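Local coordinates for hypothetical protein SIFV0014 (PDB 2H36) that is not firmly characterised but probably acts as an anti-CRISPR protein of the AcrID1 family, countering the type I-D CRISPR defence of its archaeal host, at residues V48-Y53 / N97-Y102; I71-Y76 / E89-K94. All coordinates share one frame; numbering follows the deposited sequence.

Contact 1: V48-Y53 / N97-Y102; sequences VTEEEY and NKIYIY
Val48 O meets two groups of the facing strand: the amide of Ile99, whose bond from N to O is 2.6 Å long with an N-H...O angle of 163°, and the CA-H of Lys98, with CA 3.4 Å from the same oxygen. The return bond from Val48 N to Ile99 O is weak and bent, as is the one from Glu50 N to Asn97 O. On the buried side the branched side chains of Val48 and Ile99 pack against each other. Val48 CG1 lies 3.8 Å from Ile99 CB, the two side chains crossing obliquely. Ile99 runs out extended, and its CD1 ends 3.6 Å from Tyr53 CD1, obliquely to the ring. Tyr53 CG stands anti to the backbone N (chi1 -176°), which takes the ring stem off the helix toward this isoleucine, while its hydroxyl bonds to Asp74 on another strand. Glu50, in the first turn, lays its carboxylate beside the backbone of Asn97, CD being 3.5 Å from Asn97 CA, and OE2 forms a salt bridge with Lys94. Thr49 suits the N-cap because its short hydroxyl reaches forward to an amide of the first turn: Glu52 N donates to Thr49 OG1 at 3.1 Å, and Thr49 N donates to Glu52 OE1, the reciprocal pair of a capping box, here starting a helix directly from the end of a sheet strand.

Contact 2: I71-Y76 / E89-K94; sequences ITIDQY and EFTYRK
Thr72 and Tyr92 face each other closely, their side chains side by side and pointing the same way. Thr72 CB sits over one face of the Tyr92 ring, 3.7 Å from its centroid and 19° off the normal, and CG2 follows toward the phenol end, 3.5 Å from Tyr92 OH. A compact beta-branched residue suits this place, because its CB and CG2 can both rest on the ring. Asp74 OD2 approaches the edge of the same ring, in its plane. This buried carboxylate oxygen also accepts from Tyr76 OH, at 2.5 Å, and is bonded by Tyr53; two hydroxyls would be expected to stabilise its negative charge. Phe90, the partner of Asp74 across the strands, turns a ring edge to Tyr76. The segments are the two arms of an antiparallel beta hairpin, with Thr72-Tyr92 and Asp74-Phe90 as hydrogen-bonded pairs; Phe90 N reaches Asp74 O at 2.8 Å. Strand 62-66 flanks one arm and strand 98-109 the other. The other face carries Ile71, Ile73, Thr91, Arg93, Gln75 and Glu89; Ile71, Ile73 and Arg93 there are exposed. Ile71 CG2 touches Thr91 CG2 at 3.7 Å, whereas at the looser end Ile71 CG1 and Arg93 CG are 4.1 Å apart. The extended Glu89 brings its carboxylate against Ile73, CD lying 3.6 Å from Ile73 CG2. Beyond it, Gln75 NE2 donates to the anti lone pair of Glu89 OE1 at 3.0 Å, nearly in the amide plane, a polar bond that suits this partly exposed position, where two long side chains can meet across the strands.

In the fold
Both contacts belong to one antiparallel sheet and meet through adjacent strands: Tyr100 N bonds to Arg93 O, joining 97-102 to 89-94. Contact 2 is nested inside the chain loop that contact 1 closes. Contact 1 sets a short strand end and its following helix against the sheet, so its backbone bonding is sparse and its inner side chains mostly apolar. Contact 2 is regular strand pairing, with one face packed inward and the other largely at the surface. The common ground is the buried side, where the helix ring of Tyr53 meets Phe90 and Tyr92 edge-to-face. Aromatic and aliphatic side chains gather there round one buried carboxylate, while the outer parts mix charged and polar groups with exposed isoleucines.

Contact 1: V48-Y53 / N97-Y102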
loop_
_atom_site.group_PDB
_atom_site.type_symbol
_atom_site.label_atom_id
_atom_site.label_comp_id
_atom_site.label_asym_id
_atom_site.label_seq_id
_atom_site.Cartn_x
_atom_site.Cartn_y
_atom_site.Cartn_z
ATOM N N VAL A 48 0.311 -7.327 5.526
ATOM C CA VAL A 48 1.308 -6.995 4.528
ATOM C C VAL A 48 2.682 -6.966 5.174
ATOM O O VAL A 48 2.810 -6.696 6.355
ATOM C CB VAL A 48 0.840 -5.601 3.971
ATOM C CG1 VAL A 48 1.823 -4.455 4.267
ATOM C CG2 VAL A 48 0.516 -5.702 2.501
ATOM N N THR A 49 3.715 -7.278 4.412
ATOM C CA THR A 49 5.051 -7.307 4.996
ATOM C C THR A 49 5.642 -5.915 4.875
ATOM O O THR A 49 5.114 -5.094 4.123
ATOM C CB THR A 49 5.949 -8.372 4.346
ATOM O OG1 THR A 49 6.472 -7.875 3.113
ATOM C CG2 THR A 49 5.147 -9.621 4.079
ATOM N N GLU A 50 6.708 -5.643 5.628
ATOM C CA GLU A 50 7.339 -4.320 5.620
ATOM C C GLU A 50 7.752 -3.914 4.202
ATOM O O GLU A 50 7.486 -2.786 3.768
ATOM C CB GLU A 50 8.539 -4.272 6.576
ATOM C CG GLU A 50 8.165 -4.227 8.059
ATOM C CD GLU A 50 9.314 -4.643 8.997
ATOM O OE1 GLU A 50 9.960 -5.703 8.763
ATOM O OE2 GLU A 50 9.553 -3.921 9.996
ATOM N N GLU A 51 8.369 -4.844 3.474
ATOM C CA GLU A 51 8.826 -4.538 2.126
ATOM C C GLU A 51 7.665 -4.493 1.133
ATOM O O GLU A 51 7.695 -3.699 0.194
ATOM C CB GLU A 51 10.059 -5.363 1.723
ATOM C CG GLU A 51 9.825 -6.817 1.391
ATOM C CD GLU A 51 11.008 -7.371 0.603
ATOM O OE1 GLU A 51 11.335 -6.759 -0.441
ATOM O OE2 GLU A 51 11.615 -8.402 1.017
ATOM N N GLU A 52 6.592 -5.263 1.439
ATOM C CA GLU A 52 5.428 -5.201 0.554
ATOM C C GLU A 52 4.881 -3.764 0.686
ATOM O O GLU A 52 4.491 -3.143 -0.312
ATOM C CB GLU A 52 4.371 -6.216 0.985
ATOM C CG GLU A 52 4.349 -7.497 0.163
ATOM C CD GLU A 52 3.430 -8.573 0.753
ATOM O OE1 GLU A 52 2.550 -8.238 1.578
ATOM O OE2 GLU A 52 3.590 -9.758 0.392
ATOM N N TYR A 53 4.878 -3.251 1.920
ATOM C CA TYR A 53 4.408 -1.907 2.244
ATOM C C TYR A 53 5.264 -0.810 1.622
ATOM O O TYR A 53 4.749 0.232 1.229
ATOM C CB TYR A 53 4.376 -1.727 3.765
ATOM C CG TYR A 53 3.817 -0.399 4.274
ATOM C CD1 TYR A 53 4.638 0.516 4.924
ATOM C CD2 TYR A 53 2.463 -0.084 4.127
ATOM C CE1 TYR A 53 4.139 1.723 5.403
ATOM C CE2 TYR A 53 1.943 1.121 4.599
ATOM C CZ TYR A 53 2.787 2.029 5.242
ATOM O OH TYR A 53 2.286 3.233 5.731
ATOM N N ASN A 97 6.799 -6.458 12.205
ATOM C CA ASN A 97 7.415 -6.817 10.904
ATOM C C ASN A 97 6.273 -7.087 9.889
ATOM O O ASN A 97 6.501 -7.028 8.666
ATOM C CB ASN A 97 8.696 -7.724 10.745
ATOM C CG ASN A 97 9.383 -8.108 12.093
ATOM O OD1 ASN A 97 9.234 -7.440 13.125
ATOM N ND2 ASN A 97 10.179 -9.185 12.048
ATOM N N LYS A 98 5.018 -7.212 10.415
ATOM C CA LYS A 98 3.899 -7.468 9.499
ATOM C C LYS A 98 2.976 -6.292 9.771
ATOM O O LYS A 98 2.632 -6.004 10.915
ATOM C CB LYS A 98 3.109 -8.788 9.615
ATOM C CG LYS A 98 3.792 -9.974 10.268
ATOM C CD LYS A 98 5.028 -10.440 9.533
ATOM C CE LYS A 98 5.958 -11.131 10.570
ATOM N NZ LYS A 98 7.377 -11.166 10.019
ATOM N N ILE A 99 2.571 -5.621 8.707
ATOM C CA ILE A 99 1.766 -4.416 8.802
ATOM C C ILE A 99 0.302 -4.726 8.511
ATOM O O ILE A 99 -0.031 -5.299 7.475
ATOM C CB ILE A 99 2.328 -3.333 7.863
ATOM C CG1 ILE A 99 3.776 -3.041 8.262
ATOM C CG2 ILE A 99 1.452 -2.079 7.873
ATOM C CD1 ILE A 99 4.442 -2.019 7.427
ATOM N N TYR A 100 -0.557 -4.355 9.458
ATOM C CA TYR A 100 -1.987 -4.623 9.379
ATOM C C TYR A 100 -2.703 -3.320 9.128
ATOM O O TYR A 100 -2.977 -2.575 10.077
ATOM C CB TYR A 100 -2.499 -5.270 10.672
ATOM C CG TYR A 100 -1.893 -6.631 10.948
ATOM C CD1 TYR A 100 -0.695 -6.747 11.652
ATOM C CD2 TYR A 100 -2.507 -7.801 10.490
ATOM C CE1 TYR A 100 -0.121 -7.981 11.900
ATOM C CE2 TYR A 100 -1.933 -9.058 10.735
ATOM C CZ TYR A 100 -0.735 -9.136 11.444
ATOM O OH TYR A 100 -0.141 -10.352 11.706
ATOM N N ILE A 101 -2.979 -3.050 7.847
ATOM C CA ILE A 101 -3.655 -1.827 7.409
ATOM C C ILE A 101 -5.141 -1.883 7.715
ATOM O O ILE A 101 -5.850 -2.782 7.257
ATOM C CB ILE A 101 -3.495 -1.611 5.888
ATOM C CG1 ILE A 101 -2.013 -1.514 5.522
ATOM C CG2 ILE A 101 -4.279 -0.369 5.421
ATOM C CD1 ILE A 101 -1.716 -1.830 4.072
ATOM N N TYR A 102 -5.613 -0.907 8.480
ATOM C CA TYR A 102 -7.037 -0.771 8.727
ATOM C C TYR A 102 -7.696 0.245 7.796
ATOM O O TYR A 102 -8.900 0.171 7.551
ATOM C CB TYR A 102 -7.296 -0.420 10.178
ATOM C CG TYR A 102 -7.100 -1.585 11.107
ATOM C CD1 TYR A 102 -5.826 -1.912 11.605
ATOM C CD2 TYR A 102 -8.184 -2.370 11.499
ATOM C CE1 TYR A 102 -5.644 -2.995 12.466
ATOM C CE2 TYR A 102 -8.012 -3.450 12.360
ATOM C CZ TYR A 102 -6.743 -3.756 12.841
ATOM O OH TYR A 102 -6.590 -4.822 13.697
#

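Contact 2: I71-Y76 / E89-K94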
loop_
_atom_site.group_PDB
_atom_site.type_symbol
_atom_site.label_atom_id
_atom_site.label_comp_id
_atom_site.label_asym_id
_atom_site.label_seq_id
_atom_site.Cartn_x
_atom_site.Cartn_y
_atom_site.Cartn_z
ATOM N N ILE A 71 -1.632 2.119 17.118
ATOM C CA ILE A 71 -1.829 2.631 15.759
ATOM C C ILE A 71 -0.925 3.701 15.155
ATOM O O ILE A 71 -0.522 4.634 15.839
ATOM C CB ILE A 71 -3.290 3.180 15.818
ATOM C CG1 ILE A 71 -4.243 2.101 16.330
ATOM C CG2 ILE A 71 -3.754 3.709 14.441
ATOM C CD1 ILE A 71 -5.502 2.643 16.964
ATOM N N THR A 72 -0.648 3.571 13.860
ATOM C CA THR A 72 0.194 4.507 13.136
ATOM C C THR A 72 -0.537 5.120 11.955
ATOM O O THR A 72 -0.840 4.435 10.978
ATOM C CB THR A 72 1.434 3.789 12.558
ATOM O OG1 THR A 72 2.178 3.163 13.613
ATOM C CG2 THR A 72 2.327 4.758 11.769
ATOM N N ILE A 73 -0.715 6.443 11.997
ATOM C CA ILE A 73 -1.379 7.100 10.867
ATOM C C ILE A 73 -0.136 7.560 10.106
ATOM O O ILE A 73 0.717 8.263 10.647
ATOM C CB ILE A 73 -2.397 8.216 11.260
ATOM C CG1 ILE A 73 -3.620 7.587 11.914
ATOM C CG2 ILE A 73 -2.801 9.038 10.037
ATOM C CD1 ILE A 73 -4.191 8.397 13.003
ATOM N N ASP A 74 -0.003 7.027 8.876
ATOM C CA ASP A 74 1.202 7.313 8.131
ATOM C C ASP A 74 0.827 8.099 6.888
ATOM O O ASP A 74 -0.005 7.659 6.081
ATOM C CB ASP A 74 1.794 5.936 7.862
ATOM C CG ASP A 74 3.250 5.989 7.490
ATOM O OD1 ASP A 74 3.862 7.066 7.695
ATOM O OD2 ASP A 74 3.775 4.951 7.003
ATOM N N GLN A 75 1.437 9.260 6.719
ATOM C CA GLN A 75 1.101 10.087 5.574
ATOM C C GLN A 75 2.245 10.251 4.557
ATOM O O GLN A 75 3.404 10.455 4.925
ATOM C CB GLN A 75 0.600 11.433 6.067
ATOM C CG GLN A 75 -0.006 12.284 4.993
ATOM C CD GLN A 75 -0.755 13.459 5.568
ATOM O OE1 GLN A 75 -0.391 14.614 5.332
ATOM N NE2 GLN A 75 -1.806 13.175 6.342
ATOM N N TYR A 76 1.898 10.169 3.275
ATOM C CA TYR A 76 2.870 10.267 2.183
ATOM C C TYR A 76 2.524 11.358 1.175
ATOM O O TYR A 76 1.353 11.573 0.857
ATOM C CB TYR A 76 3.023 8.911 1.508
ATOM C CG TYR A 76 3.655 7.919 2.452
ATOM C CD1 TYR A 76 2.873 7.190 3.359
ATOM C CD2 TYR A 76 5.046 7.749 2.486
ATOM C CE1 TYR A 76 3.453 6.307 4.250
ATOM C CE2 TYR A 76 5.630 6.864 3.376
ATOM C CZ TYR A 76 4.826 6.151 4.254
ATOM O OH TYR A 76 5.400 5.265 5.129
ATOM N N GLU A 89 -2.560 8.223 2.692
ATOM C CA GLU A 89 -2.490 8.016 4.143
ATOM C C GLU A 89 -2.908 6.618 4.573
ATOM O O GLU A 89 -4.025 6.187 4.272
ATOM C CB GLU A 89 -3.369 9.047 4.830
ATOM C CG GLU A 89 -3.444 8.910 6.329
ATOM C CD GLU A 89 -4.308 10.005 6.950
ATOM O OE1 GLU A 89 -3.793 11.136 7.139
ATOM O OE2 GLU A 89 -5.501 9.732 7.237
ATOM N N PHE A 90 -2.017 5.913 5.277
ATOM C CA PHE A 90 -2.326 4.567 5.802
ATOM C C PHE A 90 -2.458 4.472 7.309
ATOM O O PHE A 90 -1.515 4.802 8.036
ATOM C CB PHE A 90 -1.214 3.578 5.488
ATOM C CG PHE A 90 -0.999 3.338 4.018
ATOM C CD1 PHE A 90 -0.131 4.144 3.285
ATOM C CD2 PHE A 90 -1.632 2.285 3.371
ATOM C CE1 PHE A 90 0.082 3.917 1.937
ATOM C CE2 PHE A 90 -1.414 2.055 2.022
ATOM C CZ PHE A 90 -0.558 2.873 1.305
ATOM N N THR A 91 -3.595 3.892 7.757
ATOM C CA THR A 91 -3.804 3.762 9.196
ATOM C C THR A 91 -3.498 2.296 9.423
ATOM O O THR A 91 -4.089 1.443 8.768
ATOM C CB THR A 91 -5.219 4.064 9.667
ATOM O OG1 THR A 91 -5.499 5.445 9.443
ATOM C CG2 THR A 91 -5.357 3.779 11.140
ATOM N N TYR A 92 -2.571 1.995 10.326
ATOM C CA TYR A 92 -2.222 0.597 10.581
ATOM C C TYR A 92 -1.535 0.197 11.881
ATOM O O TYR A 92 -0.708 0.934 12.424
ATOM C CB TYR A 92 -1.184 0.111 9.568
ATOM C CG TYR A 92 0.211 0.684 9.732
ATOM C CD1 TYR A 92 0.679 1.683 8.876
ATOM C CD2 TYR A 92 1.079 0.196 10.712
ATOM C CE1 TYR A 92 1.969 2.196 9.007
ATOM C CE2 TYR A 92 2.364 0.708 10.857
ATOM C CZ TYR A 92 2.802 1.702 9.997
ATOM O OH TYR A 92 4.075 2.200 10.133
ATOM N N ARG A 93 -1.872 -1.057 12.297
ATOM C CA ARG A 93 -1.232 -1.594 13.493
ATOM C C ARG A 93 -0.141 -2.463 12.898
ATOM O O ARG A 93 -0.260 -2.935 11.761
ATOM C CB ARG A 93 -2.159 -2.444 14.350
ATOM C CG ARG A 93 -3.083 -1.633 15.224
ATOM C CD ARG A 93 -4.191 -2.494 15.759
ATOM N NE ARG A 93 -3.671 -3.570 16.590
ATOM C CZ ARG A 93 -4.431 -4.441 17.239
ATOM N NH1 ARG A 93 -5.752 -4.363 17.158
ATOM N NH2 ARG A 93 -3.871 -5.386 17.973
ATOM N N LYS A 94 0.924 -2.666 13.660
ATOM C CA LYS A 94 2.062 -3.419 13.182
ATOM C C LYS A 94 2.511 -4.349 14.283
ATOM O O LYS A 94 2.828 -3.902 15.387
ATOM C CB LYS A 94 3.184 -2.463 12.773
ATOM C CG LYS A 94 4.503 -3.145 12.477
ATOM C CD LYS A 94 5.409 -2.211 11.683
ATOM C CE LYS A 94 6.791 -2.896 11.518
ATOM N NZ LYS A 94 7.486 -2.171 10.386
#